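Local coordinates for protein LP15968p (Drosophila melanogaster, PDB 3MN8) that releases C-terminal arginine or lysine from peptides and proteins as a zinc metallocarboxypeptidase, here its first carboxypeptidase-like domain with the transthyretin-like domain attached, at residues Q37-A41 and Y311-L317; L378-S384 and Q398-N404; I137-P141 and W204-F210. One frame throughout, in Å; residues are numbered along the deposited sequence.

Interaction 1 of 3, residues Q37-A41 and Y311-L317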
loop_
_atom_site.group_PDB
_atom_site.type_symbol
_atom_site.label_atom_id
_atom_site.label_comp_id
_atom_site.label_asym_id
_atom_site.label_seq_id
_atom_site.Cartn_x
_atom_site.Cartn_y
_atom_site.Cartn_z
ATOM N N GLN A 37 8.205 2.137 25.914
ATOM C CA GLN A 37 9.070 0.970 25.991
ATOM C C GLN A 37 9.628 0.637 24.606
ATOM O O GLN A 37 9.294 -0.397 24.017
ATOM C CB GLN A 37 8.268 -0.214 26.533
ATOM C CG GLN A 37 6.876 -0.398 25.893
ATOM C CD GLN A 37 6.837 -1.486 24.825
ATOM O OE1 GLN A 37 7.139 -1.232 23.659
ATOM N NE2 GLN A 37 6.448 -2.699 25.217
ATOM N N PRO A 38 10.482 1.520 24.077
ATOM C CA PRO A 38 10.993 1.372 22.711
ATOM C C PRO A 38 11.793 0.086 22.527
ATOM O O PRO A 38 12.741 -0.177 23.270
ATOM C CB PRO A 38 11.903 2.589 22.541
ATOM C CG PRO A 38 11.489 3.546 23.624
ATOM C CD PRO A 38 11.042 2.694 24.761
ATOM N N HIS A 39 11.405 -0.706 21.535
ATOM C CA HIS A 39 12.053 -1.978 21.259
ATOM C C HIS A 39 11.507 -2.572 19.958
ATOM O O HIS A 39 10.402 -2.231 19.514
ATOM C CB HIS A 39 11.851 -2.944 22.434
ATOM C CG HIS A 39 10.478 -3.548 22.496
ATOM N ND1 HIS A 39 9.347 -2.798 22.709
ATOM C CD2 HIS A 39 10.073 -4.834 22.387
ATOM C CE1 HIS A 39 8.290 -3.599 22.718
ATOM N NE2 HIS A 39 8.700 -4.834 22.530
ATOM N N TYR A 40 12.277 -3.453 19.334
ATOM C CA TYR A 40 11.797 -4.102 18.116
ATOM C C TYR A 40 10.988 -5.349 18.449
ATOM O O TYR A 40 11.456 -6.217 19.182
ATOM C CB TYR A 40 12.959 -4.423 17.161
ATOM C CG TYR A 40 13.455 -3.210 16.388
ATOM C CD1 TYR A 40 14.679 -2.618 16.678
ATOM C CD2 TYR A 40 12.684 -2.643 15.382
ATOM C CE1 TYR A 40 15.120 -1.506 15.975
ATOM C CE2 TYR A 40 13.119 -1.535 14.682
ATOM C CZ TYR A 40 14.331 -0.972 14.981
ATOM O OH TYR A 40 14.737 0.138 14.278
ATOM N N ALA A 41 9.769 -5.431 17.928
ATOM C CA ALA A 41 8.920 -6.591 18.195
ATOM C C ALA A 41 9.388 -7.821 17.398
ATOM O O ALA A 41 9.561 -7.765 16.180
ATOM C CB ALA A 41 7.465 -6.271 17.901
ATOM N N TYR A 311 18.625 -0.260 9.759
ATOM C CA TYR A 311 18.225 -0.869 11.031
ATOM C C TYR A 311 18.694 -0.027 12.215
ATOM O O TYR A 311 19.718 -0.338 12.813
ATOM C CB TYR A 311 18.841 -2.267 11.165
ATOM C CG TYR A 311 18.098 -3.215 12.094
ATOM C CD1 TYR A 311 18.109 -4.589 11.863
ATOM C CD2 TYR A 311 17.381 -2.746 13.187
ATOM C CE1 TYR A 311 17.435 -5.472 12.690
ATOM C CE2 TYR A 311 16.688 -3.624 14.022
ATOM C CZ TYR A 311 16.727 -4.987 13.765
ATOM O OH TYR A 311 16.060 -5.871 14.583
ATOM N N PRO A 312 17.951 1.040 12.556
ATOM C CA PRO A 312 18.378 1.910 13.661
ATOM C C PRO A 312 18.061 1.272 15.009
ATOM O O PRO A 312 17.522 0.162 15.047
ATOM C CB PRO A 312 17.553 3.190 13.461
ATOM C CG PRO A 312 16.788 2.996 12.137
ATOM C CD PRO A 312 16.716 1.519 11.909
ATOM N N ALA A 313 18.401 1.961 16.095
ATOM C CA ALA A 313 18.146 1.455 17.446
ATOM C C ALA A 313 16.766 1.876 17.933
ATOM O O ALA A 313 16.222 2.888 17.487
ATOM C CB ALA A 313 19.229 1.935 18.426
ATOM N N ALA A 314 16.217 1.099 18.862
ATOM C CA ALA A 314 14.875 1.335 19.382
ATOM C C ALA A 314 14.590 2.796 19.766
ATOM O O ALA A 314 13.546 3.340 19.413
ATOM C CB ALA A 314 14.607 0.412 20.562
ATOM N N SER A 315 15.513 3.422 20.491
ATOM C CA SER A 315 15.311 4.782 21.007
ATOM C C SER A 315 14.941 5.739 19.888
ATOM O O SER A 315 14.345 6.792 20.125
ATOM C CB SER A 315 16.571 5.287 21.738
ATOM O OG SER A 315 17.687 5.379 20.858
ATOM N N THR A 316 15.314 5.357 18.671
ATOM C CA THR A 316 15.004 6.116 17.471
ATOM C C THR A 316 13.516 6.040 17.153
ATOM O O THR A 316 12.921 7.012 16.672
ATOM C CB THR A 316 15.818 5.583 16.273
ATOM O OG1 THR A 316 17.077 6.260 16.223
ATOM C CG2 THR A 316 15.090 5.807 14.966
ATOM N N LEU A 317 12.921 4.888 17.452
ATOM C CA LEU A 317 11.554 4.557 17.053
ATOM C C LEU A 317 10.476 5.585 17.424
ATOM O O LEU A 317 9.598 5.893 16.605
ATOM C CB LEU A 317 11.173 3.179 17.590
ATOM C CG LEU A 317 12.118 2.018 17.268
ATOM C CD1 LEU A 317 11.672 0.780 18.038
ATOM C CD2 LEU A 317 12.212 1.730 15.757
#

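Interaction 2 of 3, residues L378-S384 and Q398-N404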
loop_
_atom_site.group_PDB
_atom_site.type_symbol
_atom_site.label_atom_id
_atom_site.label_comp_id
_atom_site.label_asym_id
_atom_site.label_seq_id
_atom_site.Cartn_x
_atom_site.Cartn_y
_atom_site.Cartn_z
ATOM N N LEU A 378 -8.500 9.844 -8.460
ATOM C CA LEU A 378 -8.306 10.916 -9.421
ATOM C C LEU A 378 -7.759 12.193 -8.790
ATOM O O LEU A 378 -8.069 12.547 -7.665
ATOM C CB LEU A 378 -9.607 11.196 -10.194
ATOM C CG LEU A 378 -10.107 10.159 -11.219
ATOM C CD1 LEU A 378 -11.507 10.479 -11.694
ATOM C CD2 LEU A 378 -9.178 10.061 -12.418
ATOM N N THR A 379 -6.909 12.860 -9.543
ATOM C CA THR A 379 -6.501 14.209 -9.254
ATOM C C THR A 379 -7.718 15.087 -9.476
ATOM O O THR A 379 -8.600 14.722 -10.255
ATOM C CB THR A 379 -5.403 14.598 -10.242
ATOM O OG1 THR A 379 -4.206 13.896 -9.886
ATOM C CG2 THR A 379 -5.139 16.107 -10.242
ATOM N N PRO A 380 -7.790 16.233 -8.780
ATOM C CA PRO A 380 -8.840 17.211 -9.101
ATOM C C PRO A 380 -8.887 17.576 -10.601
ATOM O O PRO A 380 -7.850 17.595 -11.286
ATOM C CB PRO A 380 -8.455 18.421 -8.249
ATOM C CG PRO A 380 -7.773 17.807 -7.050
ATOM C CD PRO A 380 -7.015 16.615 -7.585
ATOM N N GLY A 381 -10.091 17.854 -11.098
ATOM C CA GLY A 381 -10.299 18.117 -12.509
ATOM C C GLY A 381 -11.629 17.564 -12.978
ATOM O O GLY A 381 -12.439 17.122 -12.163
ATOM N N LEU A 382 -11.878 17.593 -14.286
ATOM C CA LEU A 382 -13.129 17.051 -14.786
ATOM C C LEU A 382 -12.870 15.986 -15.828
ATOM O O LEU A 382 -11.986 16.135 -16.669
ATOM C CB LEU A 382 -14.056 18.153 -15.309
ATOM C CG LEU A 382 -13.778 18.871 -16.627
ATOM C CD1 LEU A 382 -13.994 17.959 -17.836
ATOM C CD2 LEU A 382 -14.685 20.083 -16.725
ATOM N N TYR A 383 -13.652 14.911 -15.763
ATOM C CA TYR A 383 -13.411 13.739 -16.592
ATOM C C TYR A 383 -14.658 13.153 -17.263
ATOM O O TYR A 383 -15.781 13.342 -16.818
ATOM C CB TYR A 383 -12.754 12.660 -15.756
ATOM C CG TYR A 383 -11.578 13.124 -14.935
ATOM C CD1 TYR A 383 -11.763 13.871 -13.773
ATOM C CD2 TYR A 383 -10.276 12.785 -15.302
ATOM C CE1 TYR A 383 -10.677 14.288 -13.003
ATOM C CE2 TYR A 383 -9.185 13.192 -14.544
ATOM C CZ TYR A 383 -9.387 13.943 -13.395
ATOM O OH TYR A 383 -8.295 14.339 -12.647
ATOM N N SER A 384 -14.437 12.432 -18.354
ATOM C CA SER A 384 -15.485 11.644 -18.983
ATOM C C SER A 384 -15.228 10.178 -18.675
ATOM O O SER A 384 -14.285 9.564 -19.186
ATOM C CB SER A 384 -15.516 11.880 -20.492
ATOM O OG SER A 384 -16.321 13.004 -20.799
ATOM N N GLN A 398 -20.079 9.555 -18.995
ATOM C CA GLN A 398 -20.554 10.536 -18.036
ATOM C C GLN A 398 -19.414 11.500 -17.700
ATOM O O GLN A 398 -18.248 11.105 -17.566
ATOM C CB GLN A 398 -21.140 9.864 -16.775
ATOM C CG GLN A 398 -22.433 9.041 -17.030
ATOM C CD GLN A 398 -22.919 8.217 -15.825
ATOM O OE1 GLN A 398 -23.031 8.720 -14.710
ATOM N NE2 GLN A 398 -23.224 6.946 -16.062
ATOM N N GLN A 399 -19.763 12.775 -17.597
ATOM C CA GLN A 399 -18.820 13.819 -17.233
ATOM C C GLN A 399 -18.963 14.136 -15.750
ATOM O O GLN A 399 -20.067 14.311 -15.243
ATOM C CB GLN A 399 -19.087 15.060 -18.068
ATOM C CG GLN A 399 -18.575 16.343 -17.460
ATOM C CD GLN A 399 -19.311 17.558 -17.993
ATOM O OE1 GLN A 399 -20.463 17.807 -17.640
ATOM N NE2 GLN A 399 -18.648 18.318 -18.853
ATOM N N VAL A 400 -17.841 14.199 -15.052
ATOM C CA VAL A 400 -17.862 14.451 -13.625
ATOM C C VAL A 400 -16.762 15.421 -13.239
ATOM O O VAL A 400 -15.632 15.332 -13.726
ATOM C CB VAL A 400 -17.697 13.144 -12.819
ATOM C CG1 VAL A 400 -16.316 12.562 -13.028
ATOM C CG2 VAL A 400 -17.946 13.400 -11.341
ATOM N N ARG A 401 -17.101 16.356 -12.362
ATOM C CA ARG A 401 -16.125 17.307 -11.846
ATOM C C ARG A 401 -15.547 16.770 -10.535
ATOM O O ARG A 401 -16.209 16.755 -9.498
ATOM C CB ARG A 401 -16.767 18.692 -11.670
ATOM C CG ARG A 401 -15.890 19.701 -10.964
ATOM C CD ARG A 401 -16.733 20.816 -10.368
ATOM N NE ARG A 401 -17.426 21.537 -11.408
ATOM C CZ ARG A 401 -18.724 21.814 -11.478
ATOM N NH1 ARG A 401 -19.591 21.459 -10.537
ATOM N NH2 ARG A 401 -19.143 22.481 -12.539
ATOM N N VAL A 402 -14.311 16.305 -10.591
ATOM C CA VAL A 402 -13.671 15.782 -9.389
ATOM C C VAL A 402 -12.987 16.866 -8.571
ATOM O O VAL A 402 -11.900 17.347 -8.924
ATOM C CB VAL A 402 -12.641 14.695 -9.686
ATOM C CG1 VAL A 402 -11.911 14.318 -8.405
ATOM C CG2 VAL A 402 -13.319 13.501 -10.302
ATOM N N THR A 403 -13.661 17.259 -7.492
ATOM C CA THR A 403 -13.061 18.042 -6.426
ATOM C C THR A 403 -12.768 17.058 -5.318
ATOM O O THR A 403 -13.622 16.241 -4.965
ATOM C CB THR A 403 -14.008 19.146 -5.892
ATOM O OG1 THR A 403 -13.452 19.709 -4.699
ATOM C CG2 THR A 403 -15.388 18.587 -5.573
ATOM N N ASN A 404 -11.550 17.093 -4.796
ATOM C CA ASN A 404 -11.205 16.176 -3.719
ATOM C C ASN A 404 -11.266 16.911 -2.396
ATOM O O ASN A 404 -10.291 16.950 -1.636
ATOM C CB ASN A 404 -9.839 15.523 -3.952
ATOM C CG ASN A 404 -9.863 14.530 -5.102
ATOM O OD1 ASN A 404 -10.812 13.754 -5.246
ATOM N ND2 ASN A 404 -8.828 14.563 -5.936
#

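Interaction 3 of 3, residues I137-P141 and W204-F210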
loop_
_atom_site.group_PDB
_atom_site.type_symbol
_atom_site.label_atom_id
_atom_site.label_comp_id
_atom_site.label_asym_id
_atom_site.label_seq_id
_atom_site.Cartn_x
_atom_site.Cartn_y
_atom_site.Cartn_z
ATOM N N ILE A 137 -8.754 -1.511 6.251
ATOM C CA ILE A 137 -7.324 -1.378 6.345
ATOM C C ILE A 137 -6.604 -2.662 6.764
ATOM O O ILE A 137 -6.979 -3.310 7.744
ATOM C CB ILE A 137 -6.971 -0.245 7.293
ATOM C CG1 ILE A 137 -7.542 1.090 6.768
ATOM C CG2 ILE A 137 -5.464 -0.191 7.498
ATOM C CD1 ILE A 137 -7.601 2.215 7.827
ATOM N N TYR A 138 -5.565 -3.017 6.008
ATOM C CA TYR A 138 -4.719 -4.174 6.307
ATOM C C TYR A 138 -3.249 -3.792 6.547
ATOM O O TYR A 138 -2.619 -3.108 5.720
ATOM C CB TYR A 138 -4.778 -5.183 5.166
ATOM C CG TYR A 138 -6.141 -5.763 4.917
ATOM C CD1 TYR A 138 -7.102 -5.049 4.229
ATOM C CD2 TYR A 138 -6.458 -7.037 5.358
ATOM C CE1 TYR A 138 -8.341 -5.587 3.988
ATOM C CE2 TYR A 138 -7.689 -7.583 5.122
ATOM C CZ TYR A 138 -8.630 -6.856 4.436
ATOM O OH TYR A 138 -9.883 -7.380 4.196
ATOM N N LEU A 139 -2.713 -4.258 7.674
ATOM C CA LEU A 139 -1.344 -3.949 8.077
ATOM C C LEU A 139 -0.457 -5.199 8.132
ATOM O O LEU A 139 -0.747 -6.170 8.852
ATOM C CB LEU A 139 -1.332 -3.228 9.428
ATOM C CG LEU A 139 -2.266 -2.024 9.585
ATOM C CD1 LEU A 139 -2.111 -1.407 10.979
ATOM C CD2 LEU A 139 -1.999 -0.996 8.485
ATOM N N VAL A 140 0.624 -5.161 7.355
ATOM C CA VAL A 140 1.604 -6.236 7.309
ATOM C C VAL A 140 2.976 -5.693 7.739
ATOM O O VAL A 140 3.791 -5.282 6.898
ATOM C CB VAL A 140 1.704 -6.835 5.886
ATOM C CG1 VAL A 140 2.550 -8.113 5.887
ATOM C CG2 VAL A 140 0.312 -7.107 5.317
ATOM N N PRO A 141 3.231 -5.675 9.057
ATOM C CA PRO A 141 4.495 -5.194 9.633
ATOM C C PRO A 141 5.744 -5.824 9.002
ATOM O O PRO A 141 6.741 -5.133 8.793
ATOM C CB PRO A 141 4.378 -5.600 11.109
ATOM C CG PRO A 141 2.930 -5.609 11.369
ATOM C CD PRO A 141 2.277 -6.087 10.101
ATOM N N TRP A 204 -2.404 -12.867 -2.367
ATOM C CA TRP A 204 -3.167 -11.944 -1.560
ATOM C C TRP A 204 -3.562 -10.738 -2.384
ATOM O O TRP A 204 -4.739 -10.376 -2.472
ATOM C CB TRP A 204 -2.339 -11.526 -0.350
ATOM C CG TRP A 204 -3.115 -10.804 0.680
ATOM C CD1 TRP A 204 -4.322 -11.170 1.206
ATOM C CD2 TRP A 204 -2.741 -9.580 1.338
ATOM N NE1 TRP A 204 -4.731 -10.240 2.141
ATOM C CE2 TRP A 204 -3.777 -9.256 2.241
ATOM C CE3 TRP A 204 -1.640 -8.724 1.244
ATOM C CZ2 TRP A 204 -3.739 -8.114 3.042
ATOM C CZ3 TRP A 204 -1.607 -7.596 2.038
ATOM C CH2 TRP A 204 -2.646 -7.300 2.925
ATOM N N ILE A 205 -2.569 -10.136 -3.020
ATOM C CA ILE A 205 -2.774 -8.897 -3.773
ATOM C C ILE A 205 -3.893 -9.024 -4.819
ATOM O O ILE A 205 -4.674 -8.084 -5.017
ATOM C CB ILE A 205 -1.436 -8.396 -4.414
ATOM C CG1 ILE A 205 -0.409 -8.066 -3.326
ATOM C CG2 ILE A 205 -1.659 -7.175 -5.279
ATOM C CD1 ILE A 205 1.014 -7.954 -3.830
ATOM N N VAL A 206 -3.979 -10.184 -5.469
ATOM C CA VAL A 206 -4.987 -10.407 -6.509
ATOM C C VAL A 206 -6.290 -10.963 -5.929
ATOM O O VAL A 206 -7.276 -11.144 -6.649
ATOM C CB VAL A 206 -4.478 -11.362 -7.616
ATOM C CG1 VAL A 206 -3.293 -10.748 -8.357
ATOM C CG2 VAL A 206 -4.109 -12.713 -7.027
ATOM N N SER A 207 -6.297 -11.207 -4.620
ATOM C CA SER A 207 -7.437 -11.852 -3.969
ATOM C C SER A 207 -8.525 -10.854 -3.576
ATOM O O SER A 207 -9.672 -11.233 -3.341
ATOM C CB SER A 207 -6.973 -12.667 -2.753
ATOM O OG SER A 207 -6.866 -11.868 -1.586
ATOM N N LYS A 208 -8.158 -9.583 -3.512
ATOM C CA LYS A 208 -9.092 -8.525 -3.155
ATOM C C LYS A 208 -8.829 -7.284 -3.992
ATOM O O LYS A 208 -7.713 -7.047 -4.439
ATOM C CB LYS A 208 -8.946 -8.163 -1.673
ATOM C CG LYS A 208 -9.213 -9.314 -0.739
ATOM C CD LYS A 208 -9.254 -8.897 0.723
ATOM C CE LYS A 208 -9.852 -10.052 1.540
ATOM N NZ LYS A 208 -9.990 -9.823 3.011
ATOM N N PRO A 209 -9.863 -6.475 -4.188
ATOM C CA PRO A 209 -9.765 -5.278 -5.021
ATOM C C PRO A 209 -9.090 -4.119 -4.277
ATOM O O PRO A 209 -9.681 -3.052 -4.090
ATOM C CB PRO A 209 -11.228 -4.942 -5.270
ATOM C CG PRO A 209 -11.906 -5.398 -4.006
ATOM C CD PRO A 209 -11.230 -6.673 -3.660
ATOM N N PHE A 210 -7.851 -4.322 -3.856
ATOM C CA PHE A 210 -7.127 -3.259 -3.177
ATOM C C PHE A 210 -7.071 -1.990 -4.005
ATOM O O PHE A 210 -6.846 -2.027 -5.208
ATOM C CB PHE A 210 -5.731 -3.722 -2.791
ATOM C CG PHE A 210 -5.735 -4.706 -1.675
ATOM C CD1 PHE A 210 -5.492 -6.049 -1.912
ATOM C CD2 PHE A 210 -6.034 -4.299 -0.392
ATOM C CE1 PHE A 210 -5.509 -6.964 -0.885
ATOM C CE2 PHE A 210 -6.053 -5.211 0.640
ATOM C CZ PHE A 210 -5.792 -6.546 0.393
#

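Interaction 1 of 3, residues Q37-A41 and Y311-L317
The ring of Tyr40 lies between Tyr311 and Leu317, one on each face. CE2 of Tyr311 comes over one face, set toward the rim. Leu317 CD1 lies over the centre of the other, 4.3 Å above the ring plane. The carbonyl O of Pro312 sits at the ring edge. Tyr311 presents its own edge to Tyr40, a T-shaped stack with centroids 4.9 Å apart and planes at 88°. A chi1 of -78° lays Tyr40 CG beside its backbone N, and from there the ring reaches between Tyr311 and Leu317. Tyr40 OH donates to Pro312 O at 2.9 Å, coming from above the carbonyl plane and not along a lone pair. The same hydroxyl has a weak bond to Thr105 OG1. Beyond the ring, Ala314 CB packs on Pro38 CB at 4.0 Å. The contact ties the loop before helix 43-56 to the loop leading into helix 317-333, within the M14 catalytic domain. Helix 106-121 adds Gln109 beside both Tyr40 and Leu317. Chemically the joint is mostly apolar, with one off-plane hydrogen bond across it that satisfies the buried phenol and probably limits how far its ring can shift.

Interaction 2 of 3, residues L378-S384 and Q398-N404
Val402 and Tyr383 meet on one face of an antiparallel beta hairpin, made by strands 381-388 and 398-402 of the transthyretin-like domain. Strand 398-402 is the outermost strand of its small sheet within this chain. Val402 has its two methyls turned to different partners. CG1 is anti to the backbone N (chi1 174°) and lies near Thr379 O. CG2 lies beside the backbone N and points into an apolar corner. There it touches Tyr383 CD1 at 3.8 Å, neither squarely over the ring nor at its edge. It also touches Leu378 CD1 at 3.8 Å, with the two side chains about at right angles. Leu378 CD1 in turn stands over the centre of the Tyr383 ring, 4.0 Å above its plane. Val400 is on the same face, and its carbonyl O lies near the plane of the Tyr383 ring, at the edge. Leu382, Ser384, Gln399 and Arg401 point to the other face, and Arg401 leads away from the hairpin.

The backbones are joined by two hydrogen-bonded pairs, Gly381 with Val402 and Tyr383 with Val400. In the second, Tyr383 N gives to Val400 O at 2.9 Å and Val400 N returns the bond to Tyr383 O at 2.8 Å. Gly381 takes backbone angles at which a CB would run into the carbonyl O of Pro380. Past the end of the strand, Asn404 crosses Pro380 at about a right angle. Its OD1 accepts from Gly338 N, and the other end of the amide is used too: ND2 gives a hydrogen bond to Leu378 O at 2.8 Å, with an angle of 152° at the hydrogen and the donor tilted from the carbonyl plane.

Interaction 3 of 3, residues I137-P141 and W204-F210
Tyr138 forms an aromatic cluster with Trp204 and Phe210 on one face of the central mixed sheet of the alpha/beta catalytic domain, and its hydroxyl meets Lys208. The tyrosine is on strand 136-140; its partners lie on the end of helix 196-205 and in the turn after it. Tyr138 CB first meets Trp204 CH2 at 3.7 Å, lying in the indole plane. CG, anti to the carbonyl carbon (chi1 -62°), lies near Trp204 CZ2 and sends the ring toward Trp204 and Phe210. CD2 meets Trp204 CZ2 at 3.7 Å. The edge of Trp204 is turned toward the face of Tyr138, an offset edge-to-face pair with planes at 75°. CD1 touches Phe210 CE2 at 3.7 Å and CE1 lies near it; Phe210 likewise turns its edge to the Tyr138 face. CE2 and CZ come near Lys208 NZ, and OH accepts from NZ at 2.7 Å. The extended lysine chain crosses at about a right angle. A phenylalanine here has no hydroxyl, and the ammonium of Lys208 would probably be left without this mate and freer to swing. Lys95 makes a cation-pi contact with Phe210. Two residues along the strand, Val140 places CG2 3.8 Å from Trp204 CH2.

In the fold
Interactions 1 and 3 belong to the catalytic domain, and interaction 2 to the transthyretin-like domain. Along the chain, interaction 3 is nested in the loop closed by interaction 1, and interaction 2 follows both. The centres of interactions 1 and 3 are about 26 Å apart, those of interactions 2 and 3 about 27 Å. Interactions 1 and 2 lie on opposite sides of the chain's centre, about 43 Å between centres. Interaction 1 is near the active site: the side chain of Tyr311 is about 7 Å from that of zinc ligand Glu104 and about 11 Å from the zinc ion. In interaction 3, Val140 is about 12 Å from zinc ligand His217, between side chains. Interaction 2 is remote from these sites.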